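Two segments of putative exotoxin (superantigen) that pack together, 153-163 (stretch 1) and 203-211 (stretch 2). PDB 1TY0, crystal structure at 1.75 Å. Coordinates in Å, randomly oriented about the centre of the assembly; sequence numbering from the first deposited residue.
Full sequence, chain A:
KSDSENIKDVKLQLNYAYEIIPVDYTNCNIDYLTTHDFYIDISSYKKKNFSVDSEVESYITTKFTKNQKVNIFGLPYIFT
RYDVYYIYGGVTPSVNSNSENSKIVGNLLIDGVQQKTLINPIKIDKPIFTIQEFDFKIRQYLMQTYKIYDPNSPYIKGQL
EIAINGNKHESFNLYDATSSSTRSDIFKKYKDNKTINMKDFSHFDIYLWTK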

# COMPACT_ATOMS: atom_id res chain seq x y z
N SER A 153 12.71 -2.32 20.09
CA SER A 153 11.66 -2.71 21.03
C SER A 153 12.13 -4.05 21.60
O SER A 153 12.80 -4.82 20.90
CB SER A 153 10.31 -2.88 20.33
OG SER A 153 10.35 -3.94 19.39
N PRO A 154 11.79 -4.36 22.86
CA PRO A 154 12.21 -5.62 23.49
C PRO A 154 11.45 -6.87 23.04
O PRO A 154 11.86 -7.99 23.35
CB PRO A 154 12.01 -5.33 24.97
CG PRO A 154 10.76 -4.49 24.96
CD PRO A 154 11.03 -3.53 23.81
N TYR A 155 10.35 -6.68 22.32
CA TYR A 155 9.54 -7.80 21.87
C TYR A 155 10.21 -8.59 20.76
O TYR A 155 10.56 -8.04 19.72
CB TYR A 155 8.17 -7.27 21.43
CG TYR A 155 7.63 -6.26 22.41
CD1 TYR A 155 7.48 -6.59 23.76
CD2 TYR A 155 7.32 -4.96 22.01
CE1 TYR A 155 7.05 -5.65 24.69
CE2 TYR A 155 6.89 -4.01 22.94
CZ TYR A 155 6.76 -4.36 24.27
OH TYR A 155 6.35 -3.43 25.20
N ILE A 156 10.40 -9.89 21.00
CA ILE A 156 11.05 -10.76 20.03
C ILE A 156 10.23 -12.01 19.73
O ILE A 156 10.62 -12.83 18.90
CB ILE A 156 12.45 -11.17 20.52
CG1 ILE A 156 12.36 -11.84 21.89
CG2 ILE A 156 13.35 -9.94 20.58
CD1 ILE A 156 13.70 -12.32 22.43
N LYS A 157 9.11 -12.15 20.43
CA LYS A 157 8.20 -13.28 20.25
C LYS A 157 6.80 -12.76 20.55
O LYS A 157 6.62 -11.88 21.38
CB LYS A 157 8.53 -14.42 21.22
CG LYS A 157 9.93 -14.98 21.09
CD LYS A 157 10.18 -16.05 22.14
CE LYS A 157 11.62 -16.56 22.07
NZ LYS A 157 11.91 -17.55 23.15
N GLY A 158 5.79 -13.31 19.86
CA GLY A 158 4.44 -12.85 20.10
C GLY A 158 3.39 -13.66 19.38
O GLY A 158 3.67 -14.25 18.34
N GLN A 159 2.18 -13.69 19.94
CA GLN A 159 1.09 -14.43 19.33
C GLN A 159 -0.20 -13.65 19.42
O GLN A 159 -0.43 -12.90 20.37
CB GLN A 159 0.87 -15.78 20.03
CG GLN A 159 2.04 -16.73 20.01
CD GLN A 159 3.03 -16.46 21.13
OE1 GLN A 159 2.64 -16.24 22.28
NE2 GLN A 159 4.31 -16.48 20.81
N LEU A 160 -1.05 -13.83 18.41
CA LEU A 160 -2.35 -13.19 18.38
C LEU A 160 -3.33 -14.34 18.51
O LEU A 160 -3.31 -15.27 17.71
CB LEU A 160 -2.57 -12.46 17.05
CG LEU A 160 -4.01 -12.12 16.69
CD1 LEU A 160 -4.64 -11.26 17.78
CD2 LEU A 160 -4.05 -11.40 15.35
N GLU A 161 -4.19 -14.28 19.53
CA GLU A 161 -5.17 -15.33 19.72
C GLU A 161 -6.57 -14.74 19.63
O GLU A 161 -6.88 -13.75 20.29
CB GLU A 161 -4.99 -16.01 21.08
CG GLU A 161 -3.63 -16.64 21.29
CD GLU A 161 -3.64 -17.67 22.41
OE1 GLU A 161 -4.28 -17.40 23.45
OE2 GLU A 161 -3.01 -18.73 22.25
N ILE A 162 -7.40 -15.36 18.81
CA ILE A 162 -8.77 -14.90 18.64
C ILE A 162 -9.73 -15.91 19.24
O ILE A 162 -9.77 -17.07 18.83
CB ILE A 162 -9.11 -14.72 17.14
CG1 ILE A 162 -8.10 -13.76 16.50
CG2 ILE A 162 -10.52 -14.18 16.99
CD1 ILE A 162 -8.03 -12.42 17.18
N ALA A 163 -10.50 -15.46 20.23
CA ALA A 163 -11.46 -16.32 20.89
C ALA A 163 -12.80 -16.31 20.17
O ALA A 163 -13.44 -15.26 20.03
CB ALA A 163 -11.65 -15.88 22.34
N HIS A 203 -13.50 -12.21 21.86
CA HIS A 203 -12.46 -11.23 22.14
C HIS A 203 -11.15 -11.75 21.59
O HIS A 203 -11.11 -12.82 20.98
CB HIS A 203 -12.32 -11.02 23.65
CG HIS A 203 -11.92 -12.25 24.40
ND1 HIS A 203 -12.80 -13.29 24.63
CD2 HIS A 203 -10.74 -12.63 24.93
CE1 HIS A 203 -12.17 -14.26 25.28
NE2 HIS A 203 -10.92 -13.88 25.47
N PHE A 204 -10.08 -11.00 21.80
CA PHE A 204 -8.78 -11.43 21.32
C PHE A 204 -7.74 -11.19 22.41
O PHE A 204 -7.99 -10.45 23.37
CB PHE A 204 -8.40 -10.69 20.04
CG PHE A 204 -8.02 -9.25 20.25
CD1 PHE A 204 -6.71 -8.90 20.57
CD2 PHE A 204 -8.97 -8.24 20.13
CE1 PHE A 204 -6.36 -7.56 20.76
CE2 PHE A 204 -8.63 -6.91 20.32
CZ PHE A 204 -7.32 -6.56 20.63
N ASP A 205 -6.59 -11.82 22.25
CA ASP A 205 -5.50 -11.68 23.20
C ASP A 205 -4.24 -11.49 22.39
O ASP A 205 -4.03 -12.15 21.38
CB ASP A 205 -5.35 -12.93 24.07
CG ASP A 205 -6.50 -13.12 25.03
OD1 ASP A 205 -6.70 -12.25 25.90
OD2 ASP A 205 -7.20 -14.15 24.92
N ILE A 206 -3.40 -10.56 22.83
CA ILE A 206 -2.12 -10.31 22.19
C ILE A 206 -1.09 -10.66 23.25
O ILE A 206 -1.08 -10.07 24.33
CB ILE A 206 -1.93 -8.82 21.81
CG1 ILE A 206 -2.93 -8.42 20.73
CG2 ILE A 206 -0.51 -8.59 21.32
CD1 ILE A 206 -2.89 -6.94 20.38
N TYR A 207 -0.23 -11.63 22.94
CA TYR A 207 0.82 -12.04 23.87
C TYR A 207 2.17 -11.62 23.32
O TYR A 207 2.60 -12.12 22.28
CB TYR A 207 0.82 -13.57 24.02
CG TYR A 207 -0.40 -14.15 24.69
CD1 TYR A 207 -0.54 -14.14 26.07
CD2 TYR A 207 -1.41 -14.73 23.93
CE1 TYR A 207 -1.66 -14.71 26.69
CE2 TYR A 207 -2.53 -15.30 24.53
CZ TYR A 207 -2.65 -15.28 25.90
OH TYR A 207 -3.76 -15.86 26.49
N LEU A 208 2.83 -10.68 23.99
CA LEU A 208 4.15 -10.25 23.55
C LEU A 208 5.17 -10.75 24.57
O LEU A 208 4.91 -10.74 25.77
CB LEU A 208 4.22 -8.73 23.47
CG LEU A 208 3.28 -8.08 22.46
CD1 LEU A 208 3.51 -6.57 22.44
CD2 LEU A 208 3.52 -8.68 21.08
N TRP A 209 6.32 -11.21 24.09
CA TRP A 209 7.37 -11.71 24.98
C TRP A 209 8.71 -11.05 24.71
O TRP A 209 9.04 -10.76 23.56
CB TRP A 209 7.51 -13.22 24.83
CG TRP A 209 6.20 -13.93 24.82
CD1 TRP A 209 5.42 -14.21 23.74
CD2 TRP A 209 5.50 -14.44 25.96
NE1 TRP A 209 4.27 -14.85 24.13
CE2 TRP A 209 4.30 -15.01 25.49
CE3 TRP A 209 5.77 -14.46 27.34
CZ2 TRP A 209 3.36 -15.60 26.35
CZ3 TRP A 209 4.84 -15.05 28.19
CH2 TRP A 209 3.65 -15.61 27.69
N THR A 210 9.47 -10.80 25.77
CA THR A 210 10.78 -10.17 25.64
C THR A 210 11.88 -11.20 25.86
O THR A 210 13.07 -10.87 25.79
CB THR A 210 10.96 -9.04 26.67
OG1 THR A 210 10.95 -9.59 27.99
CG2 THR A 210 9.86 -8.00 26.53
N LYS A 211 11.48 -12.44 26.14
CA LYS A 211 12.43 -13.52 26.38
C LYS A 211 11.75 -14.88 26.37
O LYS A 211 10.51 -14.93 26.16
CB LYS A 211 13.13 -13.30 27.72
OXT LYS A 211 12.45 -15.89 26.56
O HOH W 1 14.15 -8.69 24.36

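Strands 157-163 and 203-209 run antiparallel, their axes 4.6 Å apart at closest approach. Paired backbone bonds hold them: Q159 N to Y207 O is 2.8 Å, and Y207 N to Q159 O is 2.9 Å. E161 and D205 repeat this pattern. The spacing tightens at G158, whose CA lies 2.9 Å from Y207 O. G158 has no side chain, and the space a CB would take is already bordered by L208 CD2 and Y207 O.

On the face of L160, I162, F204, I206 and L208, the side chains are apolar and buried. I162 CD1 presses against F204 CB at 3.4 Å. L160 CD1 reaches F204 CD1 at 4.2 Å. Beyond the strand, Y155 lays its ring over L208; L208 CD1 sits 4.0 Å from the ring centroid, almost on the normal.

The other face is more polar, carrying K157, Q159, E161, D205, Y207, W209 and H203, with the small A163 among them. Q159 bends at chi2 (84°), and its OE1 accepts a hydrogen bond from W209 NE1 at 2.8 Å, at the edge of the indole. E161 OE1 meets the edge of the Y207 ring, 2.9 Å from CE2; its bond from Y207 OH is weak, at 3.4 Å. At the far end the small A163 fits under the H203 ring, its CB 3.7 Å from the ring centroid.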